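Long-range contacts in surface glycoprotein (PDB 5KLH), which is of unknown function but, as the bilobed ectodomain of an insect-stage trypanosome membrane protein, probably acts as a sensor at the cell surface: residues I53-T58 against Q201-G206; V153-L158 against Q188-V193; K157-A162 against Y176-Y181; Y181-L186 against L212-M217. All coordinates share one frame; numbering follows the deposited sequence.

Contact 1. Residues I53-T58 against Q201-G206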
loop_
_atom_site.group_PDB
_atom_site.type_symbol
_atom_site.label_atom_id
_atom_site.label_comp_id
_atom_site.label_asym_id
_atom_site.label_seq_id
_atom_site.Cartn_x
_atom_site.Cartn_y
_atom_site.Cartn_z
ATOM N N ILE A 53 5.493 18.333 7.729
ATOM C CA ILE A 53 5.501 17.260 8.727
ATOM C C ILE A 53 6.669 16.322 8.459
ATOM O O ILE A 53 6.804 15.847 7.338
ATOM C CB ILE A 53 4.193 16.439 8.677
ATOM C CG1 ILE A 53 2.954 17.349 8.701
ATOM C CG2 ILE A 53 4.161 15.389 9.783
ATOM C CD1 ILE A 53 2.779 18.108 9.976
ATOM N N PRO A 54 7.518 16.070 9.465
ATOM C CA PRO A 54 8.681 15.199 9.239
ATOM C C PRO A 54 8.299 13.743 9.022
ATOM O O PRO A 54 7.305 13.254 9.561
ATOM C CB PRO A 54 9.495 15.344 10.528
ATOM C CG PRO A 54 8.502 15.710 11.553
ATOM C CD PRO A 54 7.446 16.537 10.857
ATOM N N SER A 55 9.121 13.054 8.239
ATOM C CA SER A 55 8.934 11.636 7.955
ATOM C C SER A 55 10.328 11.112 7.691
ATOM O O SER A 55 11.128 11.794 7.048
ATOM C CB SER A 55 8.002 11.425 6.754
ATOM O OG SER A 55 8.003 10.072 6.301
ATOM N N VAL A 56 10.635 9.925 8.203
ATOM C CA VAL A 56 11.988 9.408 8.106
ATOM C C VAL A 56 11.937 7.941 7.708
ATOM O O VAL A 56 11.197 7.161 8.307
ATOM C CB VAL A 56 12.753 9.550 9.442
ATOM C CG1 VAL A 56 14.150 8.971 9.299
ATOM C CG2 VAL A 56 12.831 11.005 9.859
ATOM N N TYR A 57 12.692 7.567 6.681
ATOM C CA TYR A 57 12.758 6.168 6.277
ATOM C C TYR A 57 14.191 5.831 5.881
ATOM O O TYR A 57 15.014 6.720 5.687
ATOM C CB TYR A 57 11.784 5.889 5.124
ATOM C CG TYR A 57 11.990 6.750 3.898
ATOM C CD1 TYR A 57 11.366 7.983 3.784
ATOM C CD2 TYR A 57 12.787 6.314 2.845
ATOM C CE1 TYR A 57 11.552 8.776 2.662
ATOM C CE2 TYR A 57 12.972 7.095 1.724
ATOM C CZ TYR A 57 12.350 8.324 1.642
ATOM O OH TYR A 57 12.532 9.099 0.526
ATOM N N THR A 58 14.509 4.554 5.777
ATOM C CA THR A 58 15.789 4.184 5.195
ATOM C C THR A 58 15.525 3.436 3.886
ATOM O O THR A 58 14.508 2.738 3.754
ATOM C CB THR A 58 16.639 3.370 6.181
ATOM O OG1 THR A 58 17.975 3.274 5.691
ATOM C CG2 THR A 58 16.075 1.963 6.383
ATOM N N GLN A 201 11.824 1.095 0.585
ATOM C CA GLN A 201 11.778 2.055 1.684
ATOM C C GLN A 201 11.253 1.408 2.958
ATOM O O GLN A 201 10.171 0.801 2.963
ATOM C CB GLN A 201 10.896 3.265 1.313
ATOM C CG GLN A 201 11.368 3.991 0.051
ATOM C CD GLN A 201 10.506 5.187 -0.324
ATOM O OE1 GLN A 201 9.589 5.564 0.403
ATOM N NE2 GLN A 201 10.808 5.796 -1.471
ATOM N N LEU A 202 12.008 1.547 4.045
ATOM C CA LEU A 202 11.584 0.991 5.331
ATOM C C LEU A 202 11.199 2.124 6.280
ATOM O O LEU A 202 12.016 3.001 6.583
ATOM C CB LEU A 202 12.692 0.114 5.941
ATOM C CG LEU A 202 12.436 -0.434 7.347
ATOM C CD1 LEU A 202 11.359 -1.508 7.321
ATOM C CD2 LEU A 202 13.712 -0.968 7.993
ATOM N N TYR A 203 9.932 2.119 6.700
ATOM C CA TYR A 203 9.378 3.071 7.663
ATOM C C TYR A 203 9.225 2.450 9.031
ATOM O O TYR A 203 9.146 1.212 9.168
ATOM C CB TYR A 203 7.998 3.567 7.212
ATOM C CG TYR A 203 8.051 4.463 6.010
ATOM C CD1 TYR A 203 8.117 3.930 4.737
ATOM C CD2 TYR A 203 8.042 5.849 6.152
ATOM C CE1 TYR A 203 8.184 4.764 3.615
ATOM C CE2 TYR A 203 8.105 6.682 5.050
ATOM C CZ TYR A 203 8.180 6.131 3.784
ATOM O OH TYR A 203 8.247 6.952 2.670
ATOM N N SER A 204 9.119 3.299 10.047
ATOM C CA SER A 204 8.654 2.828 11.346
ATOM C C SER A 204 7.134 2.987 11.401
ATOM O O SER A 204 6.577 3.852 10.722
ATOM C CB SER A 204 9.336 3.576 12.501
ATOM O OG SER A 204 8.927 4.935 12.565
ATOM N N GLU A 205 6.476 2.126 12.175
ATOM C CA GLU A 205 5.023 2.144 12.311
ATOM C C GLU A 205 4.454 3.502 12.667
ATOM O O GLU A 205 3.375 3.859 12.205
ATOM C CB GLU A 205 4.556 1.141 13.384
ATOM C CG GLU A 205 4.469 -0.274 12.932
ATOM C CD GLU A 205 3.751 -1.154 13.945
ATOM O OE1 GLU A 205 3.773 -0.838 15.166
ATOM O OE2 GLU A 205 3.201 -2.182 13.520
ATOM N N GLY A 206 5.142 4.239 13.534
ATOM C CA GLY A 206 4.611 5.520 13.969
ATOM C C GLY A 206 4.929 6.689 13.050
ATOM O O GLY A 206 4.667 7.844 13.408
HETATM O O HOH W 1 9.646 6.110 10.116
#
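Q201 lays its side-chain amide over the ring of Y57, the two planes only 14° apart, with OE1 above one face toward the rim and Q201 CD 3.7 Å from Y57 CE2. An extended glutamine suits the place: its flat amide stacks on the aromatic face while OE1 still accepts a hydrogen bond of 3.0 Å from Y203 OH, which helps fix the amide's rotation. CG of Y57 lies between the backbone N and the carbonyl carbon (chi1 57°), which starts the ring alongside that of Y203. L202 pairs with T58 as an antiparallel hydrogen-bonded pair, T58 N giving 3.0 Å to L202 O and L202 N giving 2.8 Å to T58 O. Their side chains run alongside, T58 CG2 being 3.9 Å from L202 CB, and T58 OG1 bonds to W29 O. At Y203 the ring receives Y57 CB over the centre of one face, 3.7 Å from the centroid, a CH-pi contact. S55 OG sits at the ring's edge, its polar needs met by D207 and Q43. By S204, where the strand ends, the two chains have parted enough to admit a water: it accepts from S204 N and donates to V56 O at 2.6 Å, bridging two backbone groups that no longer meet directly. Strand 197-204 lies between two partners, antiparallel to strand 51-63 and parallel to strand 145-164; strand 36-47 flanks 51-63 on its other edge, and helix 208-215 packs against Y203, F209 stacking on its ring.

Contact 2. Residues V153-L158 against Q188-V193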
loop_
_atom_site.group_PDB
_atom_site.type_symbol
_atom_site.label_atom_id
_atom_site.label_comp_id
_atom_site.label_asym_id
_atom_site.label_seq_id
_atom_site.Cartn_x
_atom_site.Cartn_y
_atom_site.Cartn_z
ATOM N N VAL A 153 0.574 -4.994 -13.731
ATOM C CA VAL A 153 1.439 -4.046 -13.033
ATOM C C VAL A 153 2.779 -4.657 -12.640
ATOM O O VAL A 153 2.901 -5.883 -12.476
ATOM C CB VAL A 153 0.759 -3.505 -11.772
ATOM C CG1 VAL A 153 -0.559 -2.860 -12.155
ATOM C CG2 VAL A 153 0.497 -4.634 -10.778
ATOM N N TYR A 154 3.781 -3.796 -12.483
ATOM C CA TYR A 154 5.127 -4.248 -12.156
ATOM C C TYR A 154 5.685 -3.470 -10.979
ATOM O O TYR A 154 5.645 -2.232 -10.964
ATOM C CB TYR A 154 6.048 -4.116 -13.359
ATOM C CG TYR A 154 5.577 -4.914 -14.547
ATOM C CD1 TYR A 154 4.644 -4.398 -15.425
ATOM C CD2 TYR A 154 6.051 -6.205 -14.773
ATOM C CE1 TYR A 154 4.209 -5.126 -16.516
ATOM C CE2 TYR A 154 5.612 -6.942 -15.865
ATOM C CZ TYR A 154 4.690 -6.405 -16.718
ATOM O OH TYR A 154 4.258 -7.147 -17.799
ATOM N N LEU A 155 6.220 -4.193 -10.007
ATOM C CA LEU A 155 6.773 -3.582 -8.806
ATOM C C LEU A 155 7.884 -2.580 -9.109
ATOM O O LEU A 155 8.839 -2.897 -9.829
ATOM C CB LEU A 155 7.322 -4.664 -7.883
ATOM C CG LEU A 155 7.837 -4.179 -6.533
ATOM C CD1 LEU A 155 6.693 -3.621 -5.694
ATOM C CD2 LEU A 155 8.492 -5.351 -5.836
ATOM N N SER A 156 7.765 -1.390 -8.522
ATOM C CA SER A 156 8.728 -0.315 -8.724
ATOM C C SER A 156 9.234 0.228 -7.393
ATOM O O SER A 156 10.395 0.604 -7.269
ATOM C CB SER A 156 8.099 0.804 -9.533
ATOM O OG SER A 156 9.017 1.867 -9.699
ATOM N N LYS A 157 8.332 0.295 -6.420
ATOM C CA LYS A 157 8.652 0.824 -5.099
ATOM C C LYS A 157 8.036 -0.111 -4.070
ATOM O O LYS A 157 6.829 -0.318 -4.074
ATOM C CB LYS A 157 8.127 2.259 -4.947
ATOM C CG LYS A 157 8.681 2.995 -3.741
ATOM C CD LYS A 157 8.409 4.503 -3.811
ATOM C CE LYS A 157 8.870 5.106 -5.136
ATOM N NZ LYS A 157 8.576 6.569 -5.224
ATOM N N LEU A 158 8.872 -0.681 -3.201
ATOM C CA LEU A 158 8.410 -1.604 -2.189
ATOM C C LEU A 158 8.486 -0.907 -0.840
ATOM O O LEU A 158 9.552 -0.428 -0.473
ATOM C CB LEU A 158 9.269 -2.869 -2.201
ATOM C CG LEU A 158 8.929 -3.915 -1.137
ATOM C CD1 LEU A 158 7.637 -4.598 -1.489
ATOM C CD2 LEU A 158 10.057 -4.922 -1.017
ATOM N N GLN A 188 1.596 -1.575 -2.964
ATOM C CA GLN A 188 2.946 -1.116 -3.274
ATOM C C GLN A 188 2.961 -0.134 -4.434
ATOM O O GLN A 188 1.918 0.216 -4.976
ATOM C CB GLN A 188 3.848 -2.314 -3.582
ATOM C CG GLN A 188 3.838 -3.374 -2.495
ATOM C CD GLN A 188 4.453 -2.861 -1.218
ATOM O OE1 GLN A 188 5.131 -1.844 -1.231
ATOM N NE2 GLN A 188 4.211 -3.556 -0.096
ATOM N N GLY A 189 4.151 0.307 -4.809
ATOM C CA GLY A 189 4.291 1.237 -5.914
ATOM C C GLY A 189 4.500 0.447 -7.176
ATOM O O GLY A 189 5.467 -0.318 -7.274
ATOM N N TYR A 190 3.600 0.627 -8.142
ATOM C CA TYR A 190 3.630 -0.152 -9.383
ATOM C C TYR A 190 3.743 0.709 -10.615
ATOM O O TYR A 190 3.351 1.889 -10.604
ATOM C CB TYR A 190 2.378 -1.019 -9.502
ATOM C CG TYR A 190 2.338 -2.139 -8.496
ATOM C CD1 TYR A 190 3.155 -3.244 -8.644
ATOM C CD2 TYR A 190 1.483 -2.091 -7.406
ATOM C CE1 TYR A 190 3.129 -4.287 -7.715
ATOM C CE2 TYR A 190 1.449 -3.127 -6.476
ATOM C CZ TYR A 190 2.283 -4.215 -6.642
ATOM O OH TYR A 190 2.285 -5.252 -5.736
ATOM N N GLU A 191 4.278 0.111 -11.681
ATOM C CA GLU A 191 4.337 0.765 -12.986
ATOM C C GLU A 191 3.759 -0.144 -14.068
ATOM O O GLU A 191 3.479 -1.325 -13.833
ATOM C CB GLU A 191 5.782 1.158 -13.351
ATOM C CG GLU A 191 6.470 2.051 -12.356
ATOM C CD GLU A 191 5.926 3.465 -12.370
ATOM O OE1 GLU A 191 5.185 3.816 -13.316
ATOM O OE2 GLU A 191 6.231 4.219 -11.425
ATOM N N ALA A 192 3.595 0.406 -15.263
ATOM C CA ALA A 192 2.904 -0.310 -16.326
ATOM C C ALA A 192 3.801 -1.251 -17.134
ATOM O O ALA A 192 3.304 -2.033 -17.952
ATOM C CB ALA A 192 2.248 0.681 -17.254
ATOM N N VAL A 193 5.111 -1.162 -16.933
ATOM C CA VAL A 193 6.051 -1.977 -17.699
ATOM C C VAL A 193 7.104 -2.549 -16.768
ATOM O O VAL A 193 7.283 -2.050 -15.656
ATOM C CB VAL A 193 6.746 -1.171 -18.820
ATOM C CG1 VAL A 193 5.735 -0.486 -19.726
ATOM C CG2 VAL A 193 7.674 -0.175 -18.213
HETATM O O HOH W 2 7.209 3.888 -9.176
#
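Y154 and E191 exchange two backbone hydrogen bonds as an antiparallel pair, Y154 N to E191 O and E191 N to Y154 O, each 2.8 Å. Further along, S156 and K157 both face G189, a classic beta bulge: G189 O accepts from S156 N at 2.8 Å and from K157 N at 3.1 Å, and G189 N returns a bond to K157 O. Glycine suits this position: a CB here would come only 2.8 Å from K157 CB. The aromatic contact is a CH-pi one, V153 CG2 standing over a face of the Y190 ring, 4.0 Å from its centroid and offset toward the rim; the backbone carbon Y154 C lies at the ring's edge. Q188 bends at chi2 (-66°), and its amide meets L158 CD1, while OE1 accepts from Y159 N. Water joins the polar side chains, donating to S156 OG at 2.8 Å and to E191 OE2. Five backbone hydrogen bonds set the register, with G189 O doubly gripped, and apolar packing adds to them; L155 and Y190 pack on one face, while on the other E191 is exposed and solvated, its charge probably tempered by water.

Contact 3. Residues K157-A162 against Y176-Y181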
loop_
_atom_site.group_PDB
_atom_site.type_symbol
_atom_site.label_atom_id
_atom_site.label_comp_id
_atom_site.label_asym_id
_atom_site.label_seq_id
_atom_site.Cartn_x
_atom_site.Cartn_y
_atom_site.Cartn_z
ATOM N N LYS A 157 8.332 0.295 -6.420
ATOM C CA LYS A 157 8.652 0.824 -5.099
ATOM C C LYS A 157 8.036 -0.111 -4.070
ATOM O O LYS A 157 6.829 -0.318 -4.074
ATOM C CB LYS A 157 8.127 2.259 -4.947
ATOM C CG LYS A 157 8.681 2.995 -3.741
ATOM C CD LYS A 157 8.409 4.503 -3.811
ATOM C CE LYS A 157 8.870 5.106 -5.136
ATOM N NZ LYS A 157 8.576 6.569 -5.224
ATOM N N LEU A 158 8.872 -0.681 -3.201
ATOM C CA LEU A 158 8.410 -1.604 -2.189
ATOM C C LEU A 158 8.486 -0.907 -0.840
ATOM O O LEU A 158 9.552 -0.428 -0.473
ATOM C CB LEU A 158 9.269 -2.869 -2.201
ATOM C CG LEU A 158 8.929 -3.915 -1.137
ATOM C CD1 LEU A 158 7.637 -4.598 -1.489
ATOM C CD2 LEU A 158 10.057 -4.922 -1.017
ATOM N N TYR A 159 7.358 -0.803 -0.141
ATOM C CA TYR A 159 7.301 -0.148 1.171
ATOM C C TYR A 159 7.235 -1.165 2.288
ATOM O O TYR A 159 6.322 -1.994 2.305
ATOM C CB TYR A 159 6.072 0.759 1.273
ATOM C CG TYR A 159 5.976 1.843 0.235
ATOM C CD1 TYR A 159 5.562 1.556 -1.066
ATOM C CD2 TYR A 159 6.249 3.159 0.561
ATOM C CE1 TYR A 159 5.451 2.561 -2.013
ATOM C CE2 TYR A 159 6.136 4.168 -0.381
ATOM C CZ TYR A 159 5.733 3.855 -1.663
ATOM O OH TYR A 159 5.609 4.851 -2.601
ATOM N N LEU A 160 8.166 -1.095 3.238
ATOM C CA LEU A 160 8.200 -2.045 4.340
ATOM C C LEU A 160 8.049 -1.290 5.645
ATOM O O LEU A 160 8.374 -0.104 5.700
ATOM C CB LEU A 160 9.508 -2.845 4.330
ATOM C CG LEU A 160 9.815 -3.581 3.027
ATOM C CD1 LEU A 160 11.204 -4.224 3.051
ATOM C CD2 LEU A 160 8.766 -4.647 2.795
ATOM N N VAL A 161 7.545 -1.962 6.678
ATOM C CA VAL A 161 7.323 -1.306 7.967
ATOM C C VAL A 161 7.885 -2.111 9.129
ATOM O O VAL A 161 7.685 -3.332 9.225
ATOM C CB VAL A 161 5.807 -1.038 8.196
ATOM C CG1 VAL A 161 5.569 -0.227 9.455
ATOM C CG2 VAL A 161 5.206 -0.301 7.011
ATOM N N ALA A 162 8.608 -1.417 10.002
ATOM C CA ALA A 162 9.093 -2.017 11.249
ATOM C C ALA A 162 8.364 -1.435 12.448
ATOM O O ALA A 162 8.043 -0.250 12.472
ATOM C CB ALA A 162 10.598 -1.801 11.403
ATOM N N TYR A 176 1.205 -3.743 9.659
ATOM C CA TYR A 176 1.409 -3.057 8.385
ATOM C C TYR A 176 2.333 -3.842 7.479
ATOM O O TYR A 176 3.526 -3.967 7.769
ATOM C CB TYR A 176 1.979 -1.654 8.624
ATOM C CG TYR A 176 1.049 -0.727 9.368
ATOM C CD1 TYR A 176 1.062 -0.661 10.761
ATOM C CD2 TYR A 176 0.150 0.075 8.681
ATOM C CE1 TYR A 176 0.200 0.185 11.431
ATOM C CE2 TYR A 176 -0.713 0.918 9.349
ATOM C CZ TYR A 176 -0.673 0.972 10.718
ATOM O OH TYR A 176 -1.529 1.803 11.392
ATOM N N GLN A 177 1.797 -4.368 6.376
ATOM C CA GLN A 177 2.607 -5.105 5.414
ATOM C C GLN A 177 3.082 -4.155 4.322
ATOM O O GLN A 177 3.860 -4.530 3.454
ATOM C CB GLN A 177 1.825 -6.277 4.812
ATOM C CG GLN A 177 1.631 -7.484 5.760
ATOM C CD GLN A 177 0.213 -7.592 6.302
ATOM O OE1 GLN A 177 -0.576 -6.658 6.193
ATOM N NE2 GLN A 177 -0.118 -8.741 6.879
ATOM N N SER A 178 2.560 -2.931 4.355
ATOM C CA SER A 178 3.059 -1.837 3.530
ATOM C C SER A 178 2.846 -0.529 4.270
ATOM O O SER A 178 1.975 -0.448 5.150
ATOM C CB SER A 178 2.348 -1.807 2.166
ATOM O OG SER A 178 2.739 -0.652 1.418
ATOM N N ALA A 179 3.633 0.488 3.919
ATOM C CA ALA A 179 3.391 1.827 4.452
ATOM C C ALA A 179 2.265 2.523 3.718
ATOM O O ALA A 179 1.728 3.514 4.215
ATOM C CB ALA A 179 4.661 2.683 4.383
ATOM N N LEU A 180 1.917 2.035 2.521
ATOM C CA LEU A 180 0.837 2.642 1.743
ATOM C C LEU A 180 -0.538 2.064 2.077
ATOM O O LEU A 180 -0.688 0.861 2.198
ATOM C CB LEU A 180 1.078 2.462 0.242
ATOM C CG LEU A 180 2.181 3.208 -0.489
ATOM C CD1 LEU A 180 2.070 2.857 -1.962
ATOM C CD2 LEU A 180 2.001 4.702 -0.301
ATOM N N TYR A 181 -1.543 2.924 2.209
ATOM C CA TYR A 181 -2.927 2.477 2.331
ATOM C C TYR A 181 -3.250 1.569 1.143
ATOM O O TYR A 181 -2.878 1.907 0.023
ATOM C CB TYR A 181 -3.847 3.692 2.344
ATOM C CG TYR A 181 -5.287 3.430 2.685
ATOM C CD1 TYR A 181 -5.708 3.442 3.997
ATOM C CD2 TYR A 181 -6.229 3.228 1.695
ATOM C CE1 TYR A 181 -7.030 3.240 4.322
ATOM C CE2 TYR A 181 -7.559 3.030 2.008
ATOM C CZ TYR A 181 -7.948 3.027 3.327
ATOM O OH TYR A 181 -9.267 2.828 3.662
HETATM O O HOH W 3 6.078 -4.459 6.388
#
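One face of the Y159 ring carries L180 CG over its centre, a CH-pi contact 3.7 Å from the centroid, while A179 CB and S178 OG approach the ring obliquely. The Y176 ring leads away to meet F183 edge-to-face, while its CB packs against V161 CG2. These loop residues are shaped by an ST turn: S178 OG, anti to its own backbone N (chi1 174°), accepts from L180 N at 3.0 Å, curling the chain so that A179 and L180 both address strand 145-164. Serine suits the turn because its short hydroxyl reaches the backbone two residues on and also bonds to S187 O. A branched leucine suits the ring face: with CG over the centre, CD1 comes within 3.4 Å of Y159 CE1. The small A179 lets the loop approach closely, its CB touching both Y159 CB at 3.9 Å and V161 CG2. Loop and strand do not pair as a sheet; their backbones are joined instead by a CA-H...O contact from S178 CA to Y159 O and by a water that accepts from V161 N and reaches Y176 O at 2.9 Å. The packing has a price: A179 N is buried with no hydrogen-bonding partner in the model, and V161 CG2, an apolar methyl, lies 3.6 Å from it.

Contact 4. Residues Y181-L186 against L212-M217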
loop_
_atom_site.group_PDB
_atom_site.type_symbol
_atom_site.label_atom_id
_atom_site.label_comp_id
_atom_site.label_asym_id
_atom_site.label_seq_id
_atom_site.Cartn_x
_atom_site.Cartn_y
_atom_site.Cartn_z
ATOM N N TYR A 181 -1.543 2.924 2.209
ATOM C CA TYR A 181 -2.927 2.477 2.331
ATOM C C TYR A 181 -3.250 1.569 1.143
ATOM O O TYR A 181 -2.878 1.907 0.023
ATOM C CB TYR A 181 -3.847 3.692 2.344
ATOM C CG TYR A 181 -5.287 3.430 2.685
ATOM C CD1 TYR A 181 -5.708 3.442 3.997
ATOM C CD2 TYR A 181 -6.229 3.228 1.695
ATOM C CE1 TYR A 181 -7.030 3.240 4.322
ATOM C CE2 TYR A 181 -7.559 3.030 2.008
ATOM C CZ TYR A 181 -7.948 3.027 3.327
ATOM O OH TYR A 181 -9.267 2.828 3.662
ATOM N N SER A 182 -3.938 0.442 1.347
ATOM C CA SER A 182 -4.521 0.030 2.629
ATOM C C SER A 182 -3.667 -0.943 3.448
ATOM O O SER A 182 -4.210 -1.744 4.217
ATOM C CB SER A 182 -5.898 -0.595 2.376
ATOM O OG SER A 182 -5.838 -1.501 1.279
ATOM N N PHE A 183 -2.346 -0.868 3.278
ATOM C CA PHE A 183 -1.377 -1.521 4.161
ATOM C C PHE A 183 -1.247 -3.039 4.019
ATOM O O PHE A 183 -0.586 -3.666 4.837
ATOM C CB PHE A 183 -1.685 -1.184 5.630
ATOM C CG PHE A 183 -1.925 0.285 5.863
ATOM C CD1 PHE A 183 -0.948 1.209 5.544
ATOM C CD2 PHE A 183 -3.137 0.739 6.355
ATOM C CE1 PHE A 183 -1.163 2.555 5.735
ATOM C CE2 PHE A 183 -3.364 2.087 6.552
ATOM C CZ PHE A 183 -2.377 3.003 6.228
ATOM N N GLY A 184 -1.829 -3.606 2.969
ATOM C CA GLY A 184 -1.635 -5.013 2.651
ATOM C C GLY A 184 -0.355 -5.266 1.881
ATOM O O GLY A 184 0.314 -4.320 1.439
ATOM N N HIS A 185 -0.013 -6.538 1.687
ATOM C CA HIS A 185 1.307 -6.844 1.137
ATOM C C HIS A 185 1.449 -6.402 -0.317
ATOM O O HIS A 185 2.576 -6.177 -0.787
ATOM C CB HIS A 185 1.632 -8.350 1.295
ATOM C CG HIS A 185 0.849 -9.253 0.399
ATOM N ND1 HIS A 185 -0.495 -9.513 0.588
ATOM C CD2 HIS A 185 1.227 -10.008 -0.663
ATOM C CE1 HIS A 185 -0.914 -10.357 -0.334
ATOM N NE2 HIS A 185 0.112 -10.680 -1.106
ATOM N N LEU A 186 0.332 -6.255 -1.020
ATOM C CA LEU A 186 0.393 -5.776 -2.398
ATOM C C LEU A 186 0.012 -4.309 -2.550
ATOM O O LEU A 186 -0.265 -3.847 -3.659
ATOM C CB LEU A 186 -0.496 -6.628 -3.299
ATOM C CG LEU A 186 -0.070 -8.090 -3.433
ATOM C CD1 LEU A 186 -0.881 -8.787 -4.517
ATOM C CD2 LEU A 186 1.407 -8.181 -3.720
ATOM N N LEU A 212 -0.715 9.542 8.013
ATOM C CA LEU A 212 -1.440 10.289 7.000
ATOM C C LEU A 212 -2.165 9.351 6.037
ATOM O O LEU A 212 -3.333 9.585 5.708
ATOM C CB LEU A 212 -0.484 11.219 6.243
ATOM C CG LEU A 212 -1.107 12.238 5.300
ATOM C CD1 LEU A 212 -2.008 13.192 6.094
ATOM C CD2 LEU A 212 -0.021 13.007 4.564
ATOM N N GLU A 213 -1.486 8.284 5.606
ATOM C CA GLU A 213 -2.090 7.297 4.720
ATOM C C GLU A 213 -3.344 6.736 5.359
ATOM O O GLU A 213 -4.372 6.582 4.707
ATOM C CB GLU A 213 -1.112 6.146 4.420
ATOM C CG GLU A 213 -0.032 6.491 3.420
ATOM C CD GLU A 213 -0.564 6.651 2.002
ATOM O OE1 GLU A 213 -1.216 5.722 1.480
ATOM O OE2 GLU A 213 -0.336 7.717 1.388
ATOM N N ARG A 214 -3.239 6.432 6.644
ATOM C CA ARG A 214 -4.358 5.839 7.370
ATOM C C ARG A 214 -5.513 6.808 7.518
ATOM O O ARG A 214 -6.652 6.495 7.158
ATOM C CB ARG A 214 -3.923 5.370 8.758
ATOM C CG ARG A 214 -5.051 4.705 9.537
ATOM C CD ARG A 214 -4.615 4.306 10.929
ATOM N NE ARG A 214 -4.201 5.472 11.705
ATOM C CZ ARG A 214 -2.976 5.671 12.171
ATOM N NH1 ARG A 214 -2.711 6.779 12.853
ATOM N NH2 ARG A 214 -2.016 4.771 11.969
ATOM N N GLU A 215 -5.211 7.988 8.051
ATOM C CA GLU A 215 -6.261 8.919 8.464
ATOM C C GLU A 215 -6.904 9.646 7.288
ATOM O O GLU A 215 -7.979 10.234 7.434
ATOM C CB GLU A 215 -5.708 9.929 9.464
ATOM C CG GLU A 215 -5.232 9.326 10.759
ATOM C CD GLU A 215 -6.352 8.649 11.532
ATOM O OE1 GLU A 215 -7.412 9.278 11.737
ATOM O OE2 GLU A 215 -6.174 7.481 11.935
ATOM N N THR A 216 -6.263 9.596 6.128
ATOM C CA THR A 216 -6.849 10.146 4.913
ATOM C C THR A 216 -7.275 9.073 3.922
ATOM O O THR A 216 -7.597 9.383 2.775
ATOM C CB THR A 216 -5.880 11.084 4.186
ATOM O OG1 THR A 216 -4.802 10.320 3.627
ATOM C CG2 THR A 216 -5.336 12.145 5.148
ATOM N N MET A 217 -7.251 7.816 4.359
ATOM C CA MET A 217 -7.570 6.690 3.482
ATOM C C MET A 217 -6.876 6.745 2.119
ATOM O O MET A 217 -7.508 6.539 1.078
ATOM C CB MET A 217 -9.090 6.591 3.290
ATOM C CG MET A 217 -9.816 6.345 4.579
ATOM S SD MET A 217 -11.561 5.974 4.342
ATOM C CE MET A 217 -12.192 7.605 3.952
HETATM O O HOH W 4 -2.427 4.517 -0.969
#
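Y181 holds CG anti to its own backbone N (chi1 -171°), which starts the ring toward M217, and E213 bends at chi2 (-71°), turning its carboxylate back to the Y181 backbone. There E213 OE1 accepts from Y181 N at 2.9 Å, using the lone pair directed away from the other carboxylate oxygen. A glutamate suits this spot, since it can answer a loop N-H that has no strand partner; a water close to both Y181 O and OE1 extends the link. The Y181 ring is clasped on both sides: M217 CA lies over the centre of one face, 3.6 Å from the centroid, and CB of S182, whose preceding peptide bond is cis, lies over the opposite face. M217 also runs its flexible chain beside the ring, CG coming 3.7 Å from Y181 OH. F183 presents its edge to the helix, CZ being 3.6 Å from R214 N in the ring plane, while Y181 CA covers one of its faces. R214 NE makes an intrahelical salt bridge of 2.8 Å to E215 OE2, and its NH2 reaches Y176 OH. Within the helix end, L212 O is gripped from opposite faces of its plane by T216 OG1 at 2.7 Å and T216 N at 3.0 Å. M217, at positive phi, then ends helix 208-215 as the C-prime residue of a Schellman motif, with M217 N bonded to R214 O at 3.2 Å and G218 N to E213 O; the Y181 ring rests directly upon that helix end.

In the fold
From the N terminus, strand 51-63 supplies the first half of contact 1, whose partner arrives only after the chain has built most of the sheet. Strand 145-164 then opens contacts 2 and 3 together, sharing K157 and L158. Contact 3 closes first, at 176-181, and Y181 immediately opens contact 4. Contact 2 closes at 188-193, contact 1 at 201-206, and contact 4 last, at 212-217. Contacts 2 and 3 thus fall within the loop of contact 1, contacts 3 and 4 are in series, and contact 4 crosses both 1 and 2. Together they tie the sheet through strands 51-63, 197-204 and 145-164 to the 176-186 loop and helix 208-215.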